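Local coordinates for oligopeptide-binding protein oppA (Lactococcus lactis, PDB 3DRF) that binds oligopeptides in a large cavity closed like a Venus fly-trap and serves the OppABCDF transporter that takes them up, at residues A[48-51]-A[52-55]; A[325-329]-A[330-334]. All blocks are in the same frame, centred on the assembly; numbering follows the deposited sequence.

Interaction 1 (A[48-51]-A[52-55])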
# COMPACT_ATOMS: atom_id res chain seq x y z
N GLN A 48 -3.90 -4.77 -13.69
CA GLN A 48 -3.28 -6.06 -13.23
C GLN A 48 -4.24 -6.69 -12.25
O GLN A 48 -4.42 -6.23 -11.16
CB GLN A 48 -1.91 -5.81 -12.58
CG GLN A 48 -1.24 -7.14 -12.08
CD GLN A 48 -1.40 -8.28 -13.11
OE1 GLN A 48 -2.09 -9.21 -12.89
NE2 GLN A 48 -0.71 -8.17 -14.23
N TRP A 49 -4.89 -7.76 -12.70
CA TRP A 49 -5.99 -8.35 -11.91
C TRP A 49 -5.53 -9.34 -10.85
O TRP A 49 -6.29 -9.73 -10.01
CB TRP A 49 -7.02 -9.00 -12.90
CG TRP A 49 -7.73 -7.91 -13.76
CD1 TRP A 49 -7.32 -7.42 -14.94
CD2 TRP A 49 -8.92 -7.19 -13.40
NE1 TRP A 49 -8.19 -6.45 -15.36
CE2 TRP A 49 -9.19 -6.30 -14.44
CE3 TRP A 49 -9.80 -7.24 -12.29
CZ2 TRP A 49 -10.32 -5.44 -14.44
CZ3 TRP A 49 -10.89 -6.36 -12.27
CH2 TRP A 49 -11.13 -5.47 -13.35
N LEU A 50 -4.25 -9.68 -10.91
CA LEU A 50 -3.64 -10.57 -9.87
C LEU A 50 -2.99 -9.72 -8.79
O LEU A 50 -2.13 -8.96 -9.03
CB LEU A 50 -2.56 -11.49 -10.49
CG LEU A 50 -3.01 -12.45 -11.62
CD1 LEU A 50 -1.84 -13.36 -12.00
CD2 LEU A 50 -4.26 -13.32 -11.20
N SER A 51 -3.55 -9.90 -7.58
CA SER A 51 -3.07 -9.13 -6.42
C SER A 51 -1.56 -9.20 -6.26
O SER A 51 -0.90 -8.18 -6.05
CB SER A 51 -3.76 -9.61 -5.14
OG SER A 51 -3.43 -8.83 -4.02
N GLY A 52 -0.99 -10.38 -6.40
CA GLY A 52 0.42 -10.58 -6.13
C GLY A 52 1.31 -9.77 -7.05
O GLY A 52 2.45 -9.46 -6.72
N LEU A 53 0.83 -9.44 -8.25
CA LEU A 53 1.65 -8.74 -9.25
C LEU A 53 1.33 -7.22 -9.35
O LEU A 53 1.88 -6.55 -10.16
CB LEU A 53 1.41 -9.36 -10.64
CG LEU A 53 1.66 -10.91 -10.71
CD1 LEU A 53 1.57 -11.41 -12.18
CD2 LEU A 53 3.04 -11.32 -10.11
N SER A 54 0.39 -6.75 -8.55
CA SER A 54 -0.08 -5.35 -8.61
C SER A 54 0.38 -4.63 -7.35
O SER A 54 0.11 -5.07 -6.30
CB SER A 54 -1.61 -5.40 -8.66
OG SER A 54 -2.17 -4.08 -8.58
N ASN A 55 1.03 -3.49 -7.50
CA ASN A 55 1.59 -2.75 -6.36
C ASN A 55 0.84 -1.48 -5.95
O ASN A 55 1.08 -1.01 -4.91
CB ASN A 55 3.05 -2.37 -6.65
CG ASN A 55 3.96 -3.57 -6.82
OD1 ASN A 55 3.94 -4.49 -6.08
ND2 ASN A 55 4.80 -3.49 -7.78

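Interaction 2 (A[325-329]-A[330-334])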
# COMPACT_ATOMS: atom_id res chain seq x y z
N THR A 325 26.84 7.33 1.66
CA THR A 325 26.09 8.58 1.55
C THR A 325 26.18 9.38 2.89
O THR A 325 26.24 8.79 3.90
CB THR A 325 24.58 8.30 1.21
OG1 THR A 325 23.81 9.48 1.33
CG2 THR A 325 23.91 7.20 2.09
N PRO A 326 26.09 10.71 2.84
CA PRO A 326 25.98 11.48 4.08
C PRO A 326 24.81 11.01 4.98
O PRO A 326 24.82 11.17 6.16
CB PRO A 326 25.78 12.92 3.58
CG PRO A 326 26.58 12.95 2.26
CD PRO A 326 26.17 11.62 1.67
N LEU A 327 23.79 10.43 4.33
CA LEU A 327 22.63 9.90 5.06
C LEU A 327 22.92 8.70 5.94
O LEU A 327 22.09 8.32 6.68
CB LEU A 327 21.47 9.59 4.10
CG LEU A 327 20.86 10.89 3.50
CD1 LEU A 327 19.97 10.51 2.26
CD2 LEU A 327 20.10 11.71 4.49
N GLN A 328 24.13 8.14 5.85
CA GLN A 328 24.61 7.16 6.82
C GLN A 328 24.73 7.79 8.20
O GLN A 328 24.76 7.09 9.12
CB GLN A 328 26.01 6.65 6.41
CG GLN A 328 26.09 5.78 5.17
CD GLN A 328 27.57 5.51 4.74
OE1 GLN A 328 28.22 6.31 4.12
NE2 GLN A 328 28.05 4.34 5.09
N ASP A 329 24.88 9.10 8.28
CA ASP A 329 25.03 9.83 9.58
C ASP A 329 23.62 10.03 10.17
O ASP A 329 22.84 10.77 9.63
CB ASP A 329 25.73 11.20 9.39
CG ASP A 329 27.26 11.11 9.08
OD1 ASP A 329 27.88 10.19 9.54
OD2 ASP A 329 27.80 12.03 8.49
N GLN A 330 23.36 9.36 11.28
CA GLN A 330 22.11 9.53 12.01
C GLN A 330 21.71 11.00 12.26
O GLN A 330 20.62 11.36 12.11
CB GLN A 330 22.15 8.75 13.33
CG GLN A 330 20.85 8.67 14.06
CD GLN A 330 20.93 7.62 15.16
OE1 GLN A 330 22.01 7.26 15.58
NE2 GLN A 330 19.87 7.25 15.66
N ASN A 331 22.66 11.84 12.64
CA ASN A 331 22.37 13.28 12.86
C ASN A 331 21.84 13.97 11.62
O ASN A 331 21.05 14.82 11.71
CB ASN A 331 23.63 14.01 13.36
CG ASN A 331 23.86 13.80 14.86
OD1 ASN A 331 23.56 12.79 15.36
ND2 ASN A 331 24.40 14.79 15.53
N VAL A 332 22.40 13.60 10.46
CA VAL A 332 21.91 14.15 9.17
C VAL A 332 20.43 13.77 8.88
O VAL A 332 19.66 14.56 8.53
CB VAL A 332 22.85 13.72 8.02
CG1 VAL A 332 22.34 14.25 6.66
CG2 VAL A 332 24.27 14.32 8.28
N ARG A 333 20.15 12.49 9.04
CA ARG A 333 18.76 11.97 8.85
C ARG A 333 17.76 12.70 9.74
O ARG A 333 16.76 13.11 9.33
CB ARG A 333 18.68 10.43 9.14
CG ARG A 333 19.55 9.63 8.10
CD ARG A 333 19.27 8.10 8.13
NE ARG A 333 19.38 7.51 9.49
CZ ARG A 333 20.49 6.97 9.99
NH1 ARG A 333 21.62 6.98 9.30
NH2 ARG A 333 20.50 6.44 11.20
N GLN A 334 18.13 12.85 11.01
CA GLN A 334 17.27 13.52 11.98
C GLN A 334 17.11 15.02 11.64
O GLN A 334 16.02 15.53 11.64
CB GLN A 334 17.86 13.38 13.40
CG GLN A 334 17.78 11.90 13.97
CD GLN A 334 18.42 11.79 15.32
OE1 GLN A 334 19.04 12.70 15.76
NE2 GLN A 334 18.20 10.69 15.99
O HOH W 1 23.31 5.39 11.31
O HOH W 2 25.14 7.27 12.39

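Interaction 1 (A[48-51]-A[52-55])
Leu53, in a short 3-10 turn, meets Leu50 and, from just before the turn, Gln48. Its N-H donates to Leu50 O at 3.1 Å. One residue on, Ser54 N reaches Ser51 O at 3.2 Å, and this bond is the straighter of the two, with an N-H...O angle of 163°. Both donors stand well above the plane of the carbonyl they use. Each bond spans three residues, as a 3-10 turn requires.

Side chains fill in round this backbone core. Leu50 and Leu53 lie side by side and point the same way, and their CD1 atoms meet at 3.9 Å. Gln48 crosses Leu53 at a slant, with Gln48 CG 3.7 Å from Leu53 CB. The CB of Ser54 lies 3.6 Å from Leu50 O.

Gln48 is folded back by its bend at chi2 (42°). This brings its OE1 to Leu50 N at 3.0 Å, in the carbonyl plane and on a lone pair. The other end of the amide, NE2, bonds Thr214 OG1. The amide is thus held at both ends, and its aliphatic part stays against Leu53. The OG of Ser54 bonds Gln69 OE1.

Asn55 then makes backbone hydrogen bonds to the bound peptide, so the turn leads directly into the binding cavity. The whole stretch is a mostly buried loop between strand 34-40 and helix 57-62. Trp49 points away from the turn and packs on Ile235 and Tyr237 of strand 234-239, and edge-to-face against Phe59 of helix 57-62.

Interaction 2 (A[325-329]-A[330-334])
Arg333 reaches back from the first turn of helix 330-339 to the 3-10 turn 326-328 that leads into it. Asp329 is the N-cap residue, though its side chain makes no capping bond.

The polar contacts centre on backbone carbonyls. Arg333 NH1 donates to Leu327 O at 3.0 Å, nearly straight at 169° and in the guanidinium plane. A weak second bond from NH1 goes to Gln328 O. The bend at chi3 (-53°) turns the guanidinium back toward these oxygens. Helical bonding begins with Arg333 N to Asp329 O at 3.2 Å. Before the helix, Thr325 OG1 accepts from Leu327 N, which makes an ST turn.

The main apolar contacts are made by Val332. Its CG1 meets Leu327 CD2 at 4.0 Å, with the two side chains crossing at about a right angle. Its CG2 lies 3.6 Å from Asp329 CB. Leu388 of helix 381-390 also touches Val332.

Charged and polar ends have outside partners. Asp329 OD2 bonds Trp393 NE1 and forms a salt bridge with Lys404, and Arg333 NH2 bonds Lys533 O.

Two waters complete the join. Both donate to Gln328 O; one accepts from Arg333 NH2, the other from Gln330 N at 3.0 Å.

In the fold
Both interactions are local and involve a 3-10 turn, but they share no element of the fold. Their centres lie 35 Å apart, on opposite sides of the chain's centre. Interaction 1 is a buried loop and adjoins the bound peptide. Its cross-segment bonds are backbone to backbone, and a glutamine amide holds the backbone just before the turn. Interaction 2 is farther out, 26 Å from the chain centre against 12 Å, and only partly buried. There an arginine and two waters link the turn to a helix start. Small leucine or valine contacts supplement the polar bonds in each. Residues 48-55 form a loop whose end, at Asn55, reaches the bound peptide, while residues 325-334 lead into and start helix 330-339.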